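Long-range contact in putative oxidoreductase (Klebsiella pneumoniae subsp. pneumoniae MGH 78578, PDB 3E82), which is a putative oxidoreductase of the Gfo/Idh/MocA family, probably binding a nicotinamide dinucleotide cofactor through its Rossmann-fold domain: residues 320-332 and 344-356. Numbering follows the deposited sequence.
Sequences PVEALAVMAVLEA and TLDLSDDERNTLR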
# COMPACT_ATOMS: atom_id res chain seq x y z
N PRO B 320 -6.40 27.24 11.36
CA PRO B 320 -5.47 27.32 10.23
C PRO B 320 -4.18 26.51 10.35
O PRO B 320 -3.65 26.03 9.35
CB PRO B 320 -5.23 28.83 10.07
CG PRO B 320 -5.52 29.40 11.43
CD PRO B 320 -6.70 28.58 11.91
N VAL B 321 -3.67 26.36 11.57
CA VAL B 321 -2.45 25.59 11.77
C VAL B 321 -2.62 24.12 11.35
O VAL B 321 -1.66 23.45 10.98
CB VAL B 321 -1.98 25.66 13.24
CG1 VAL B 321 -2.94 24.91 14.15
CG2 VAL B 321 -0.57 25.11 13.35
N GLU B 322 -3.86 23.63 11.40
CA GLU B 322 -4.13 22.25 11.00
C GLU B 322 -4.07 22.15 9.49
O GLU B 322 -3.72 21.11 8.95
CB GLU B 322 -5.49 21.78 11.52
CG GLU B 322 -5.59 21.85 13.03
CD GLU B 322 -6.79 21.11 13.59
OE1 GLU B 322 -7.78 20.89 12.84
OE2 GLU B 322 -6.76 20.76 14.78
N ALA B 323 -4.42 23.24 8.81
CA ALA B 323 -4.36 23.26 7.35
C ALA B 323 -2.89 23.36 6.97
O ALA B 323 -2.46 22.80 5.96
CB ALA B 323 -5.15 24.44 6.80
N LEU B 324 -2.12 24.08 7.79
CA LEU B 324 -0.69 24.24 7.55
C LEU B 324 0.01 22.87 7.67
O LEU B 324 0.94 22.56 6.93
CB LEU B 324 -0.09 25.22 8.58
CG LEU B 324 1.40 25.57 8.45
CD1 LEU B 324 1.61 26.48 7.26
CD2 LEU B 324 1.89 26.26 9.73
N ALA B 325 -0.46 22.06 8.62
CA ALA B 325 0.10 20.73 8.85
C ALA B 325 -0.13 19.85 7.61
O ALA B 325 0.76 19.13 7.20
CB ALA B 325 -0.56 20.09 10.07
N VAL B 326 -1.32 19.92 7.03
CA VAL B 326 -1.64 19.15 5.83
C VAL B 326 -0.69 19.57 4.71
O VAL B 326 -0.14 18.73 4.00
CB VAL B 326 -3.09 19.40 5.38
CG1 VAL B 326 -3.32 18.84 3.96
CG2 VAL B 326 -4.06 18.76 6.36
N MSE B 327 -0.50 20.88 4.58
CA MSE B 327 0.39 21.40 3.54
C MSE B 327 1.80 20.87 3.75
O MSE B 327 2.49 20.52 2.79
CB MSE B 327 0.39 22.94 3.55
CG MSE B 327 -0.89 23.57 3.04
SE MSE B 327 -0.75 25.52 2.96
CE MSE B 327 0.82 25.63 1.82
N ALA B 328 2.23 20.80 5.01
CA ALA B 328 3.57 20.31 5.32
C ALA B 328 3.75 18.87 4.86
O ALA B 328 4.77 18.53 4.25
CB ALA B 328 3.82 20.42 6.81
N VAL B 329 2.76 18.03 5.14
CA VAL B 329 2.81 16.63 4.75
C VAL B 329 2.75 16.53 3.22
O VAL B 329 3.49 15.77 2.60
CB VAL B 329 1.62 15.84 5.35
CG1 VAL B 329 1.61 14.41 4.81
CG2 VAL B 329 1.72 15.85 6.88
N LEU B 330 1.85 17.30 2.64
CA LEU B 330 1.68 17.32 1.20
C LEU B 330 3.02 17.60 0.51
O LEU B 330 3.43 16.86 -0.38
CB LEU B 330 0.65 18.40 0.82
CG LEU B 330 -0.07 18.21 -0.51
CD1 LEU B 330 -1.03 17.03 -0.39
CD2 LEU B 330 -0.82 19.50 -0.87
N GLU B 331 3.70 18.66 0.94
CA GLU B 331 4.98 19.02 0.35
C GLU B 331 6.09 18.03 0.68
O GLU B 331 6.92 17.73 -0.16
CB GLU B 331 5.37 20.43 0.81
CG GLU B 331 4.30 21.47 0.46
CD GLU B 331 4.74 22.89 0.70
OE1 GLU B 331 5.81 23.08 1.33
OE2 GLU B 331 4.01 23.81 0.26
N ALA B 332 6.09 17.53 1.91
CA ALA B 332 7.10 16.56 2.31
C ALA B 332 7.03 15.33 1.40
O ALA B 332 8.06 14.78 1.01
CB ALA B 332 6.90 16.15 3.77
N THR B 344 10.97 14.85 6.77
CA THR B 344 10.35 15.24 8.04
C THR B 344 9.50 16.47 7.71
O THR B 344 9.62 17.01 6.61
CB THR B 344 11.41 15.56 9.13
OG1 THR B 344 12.42 16.43 8.60
CG2 THR B 344 12.08 14.27 9.60
N LEU B 345 8.64 16.92 8.61
CA LEU B 345 7.78 18.07 8.31
C LEU B 345 8.41 19.42 8.67
O LEU B 345 9.08 19.55 9.70
CB LEU B 345 6.44 17.95 9.04
CG LEU B 345 5.69 16.61 8.92
CD1 LEU B 345 4.32 16.75 9.58
CD2 LEU B 345 5.53 16.22 7.46
N ASP B 346 8.19 20.42 7.82
CA ASP B 346 8.75 21.74 8.06
C ASP B 346 7.79 22.63 8.85
O ASP B 346 7.18 23.55 8.30
CB ASP B 346 9.13 22.41 6.74
CG ASP B 346 9.87 23.72 6.94
OD1 ASP B 346 10.36 23.97 8.06
OD2 ASP B 346 9.97 24.50 5.96
N LEU B 347 7.65 22.32 10.14
CA LEU B 347 6.78 23.06 11.05
C LEU B 347 7.63 23.47 12.26
O LEU B 347 8.49 22.72 12.70
CB LEU B 347 5.63 22.17 11.54
CG LEU B 347 4.65 21.56 10.52
CD1 LEU B 347 3.78 20.49 11.19
CD2 LEU B 347 3.79 22.66 9.94
N SER B 348 7.38 24.67 12.78
CA SER B 348 8.13 25.16 13.92
C SER B 348 7.72 24.47 15.23
O SER B 348 6.72 23.76 15.28
CB SER B 348 7.92 26.67 14.06
OG SER B 348 6.57 26.95 14.38
N ASP B 349 8.50 24.69 16.28
CA ASP B 349 8.20 24.09 17.57
C ASP B 349 6.87 24.59 18.11
O ASP B 349 6.10 23.82 18.68
CB ASP B 349 9.31 24.39 18.56
CG ASP B 349 10.59 23.67 18.22
OD1 ASP B 349 10.64 22.43 18.42
OD2 ASP B 349 11.54 24.32 17.74
N ASP B 350 6.59 25.87 17.93
CA ASP B 350 5.34 26.43 18.41
C ASP B 350 4.15 25.87 17.63
O ASP B 350 3.06 25.69 18.17
CB ASP B 350 5.37 27.96 18.33
CG ASP B 350 6.44 28.58 19.22
OD1 ASP B 350 6.84 27.93 20.22
OD2 ASP B 350 6.89 29.71 18.94
N GLU B 351 4.36 25.60 16.34
CA GLU B 351 3.29 25.05 15.53
C GLU B 351 3.02 23.61 15.98
O GLU B 351 1.87 23.18 16.08
CB GLU B 351 3.66 25.11 14.04
CG GLU B 351 3.65 26.54 13.51
CD GLU B 351 4.34 26.70 12.16
OE1 GLU B 351 5.08 25.78 11.74
OE2 GLU B 351 4.15 27.77 11.54
N ARG B 352 4.09 22.89 16.29
CA ARG B 352 3.99 21.51 16.75
C ARG B 352 3.31 21.44 18.12
O ARG B 352 2.53 20.52 18.38
CB ARG B 352 5.37 20.87 16.84
CG ARG B 352 6.04 20.66 15.51
CD ARG B 352 7.52 20.41 15.71
NE ARG B 352 8.21 20.17 14.46
CZ ARG B 352 8.06 19.07 13.73
NH1 ARG B 352 7.24 18.11 14.14
NH2 ARG B 352 8.74 18.93 12.59
N ASN B 353 3.63 22.39 18.99
CA ASN B 353 3.03 22.42 20.33
C ASN B 353 1.54 22.57 20.17
O ASN B 353 0.75 21.84 20.78
CB ASN B 353 3.55 23.60 21.15
CG ASN B 353 5.03 23.49 21.47
OD1 ASN B 353 5.60 22.40 21.46
ND2 ASN B 353 5.66 24.63 21.76
N THR B 354 1.15 23.54 19.35
CA THR B 354 -0.25 23.80 19.11
C THR B 354 -0.90 22.53 18.56
O THR B 354 -2.00 22.17 18.95
CB THR B 354 -0.42 24.94 18.09
OG1 THR B 354 0.33 26.08 18.53
CG2 THR B 354 -1.89 25.31 17.97
N LEU B 355 -0.19 21.84 17.67
CA LEU B 355 -0.71 20.62 17.07
C LEU B 355 -0.68 19.43 18.02
O LEU B 355 -1.61 18.62 18.02
CB LEU B 355 0.07 20.29 15.79
CG LEU B 355 -0.11 21.30 14.66
CD1 LEU B 355 0.91 21.06 13.56
CD2 LEU B 355 -1.53 21.20 14.11
N ARG B 356 0.37 19.32 18.83
CA ARG B 356 0.47 18.20 19.77
C ARG B 356 -0.60 18.28 20.85
O ARG B 356 -1.34 17.32 21.06
CB ARG B 356 1.85 18.16 20.43
CG ARG B 356 2.04 16.94 21.34
CD ARG B 356 3.48 16.80 21.84
NE ARG B 356 3.95 18.04 22.44
CZ ARG B 356 4.98 18.74 21.97
NH1 ARG B 356 5.64 18.33 20.90
NH2 ARG B 356 5.33 19.87 22.57
O HOH W 1 7.03 19.86 5.13
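A segment near the C-terminus of this Gfo/Idh/MocA-type chain, a loop running into helix 349-356, folds back over helix 320-339, and Leu345, Leu347 and Leu355 pack along that helix. The axes of 320-332 and 349-356 approach to 10.1 Å, with a signed crossing angle of -111°. Near the start of the loop, Leu345 lays both methyls against Val329, and its CD2 also sits 3.9 Å from Ala332 CB. Next along, Leu347 presses CD2 onto Ala328 CB at 3.8 Å and runs past Leu324 in the opposite sense. Leu355 comes from the helix proper: with CG anti to its carbonyl carbon (chi1 -66°), it sends CD1 to Ala325 CB (3.9 Å) while CD2 lies beside Val321 CG1. Val321 CG1 also meets Thr354 CG2, at the more exposed margin. Ala325 and Val329 also touch helix 176-192, at Leu189 and Ile185, while Leu194 backs Leu347 and Leu355.

Two polar features accompany the apolar contacts. One water accepts from Asp346 N and donates to Ala328 O (2.8 Å), tying the inverse gamma turn centred on Asp346 to the helix backbone. The other is a capping box: Ser348 OG accepts from Glu351 N, and Ser348 N returns a bond to Glu351 OE1 (2.8 Å), arriving 41° out of the carboxylate plane. Glu351 OE2 forms a salt bridge with Arg108 of helix 104-116, and Leu324 CD2 lies 3.3 Å from that oxygen.

Direct contact between the segments is thus largely apolar, whereas the carboxylate of Glu351, in the first turn of helix 349-356, is held at both oxygens, by its own cap and by an arginine whose charge should stabilise its ionised form.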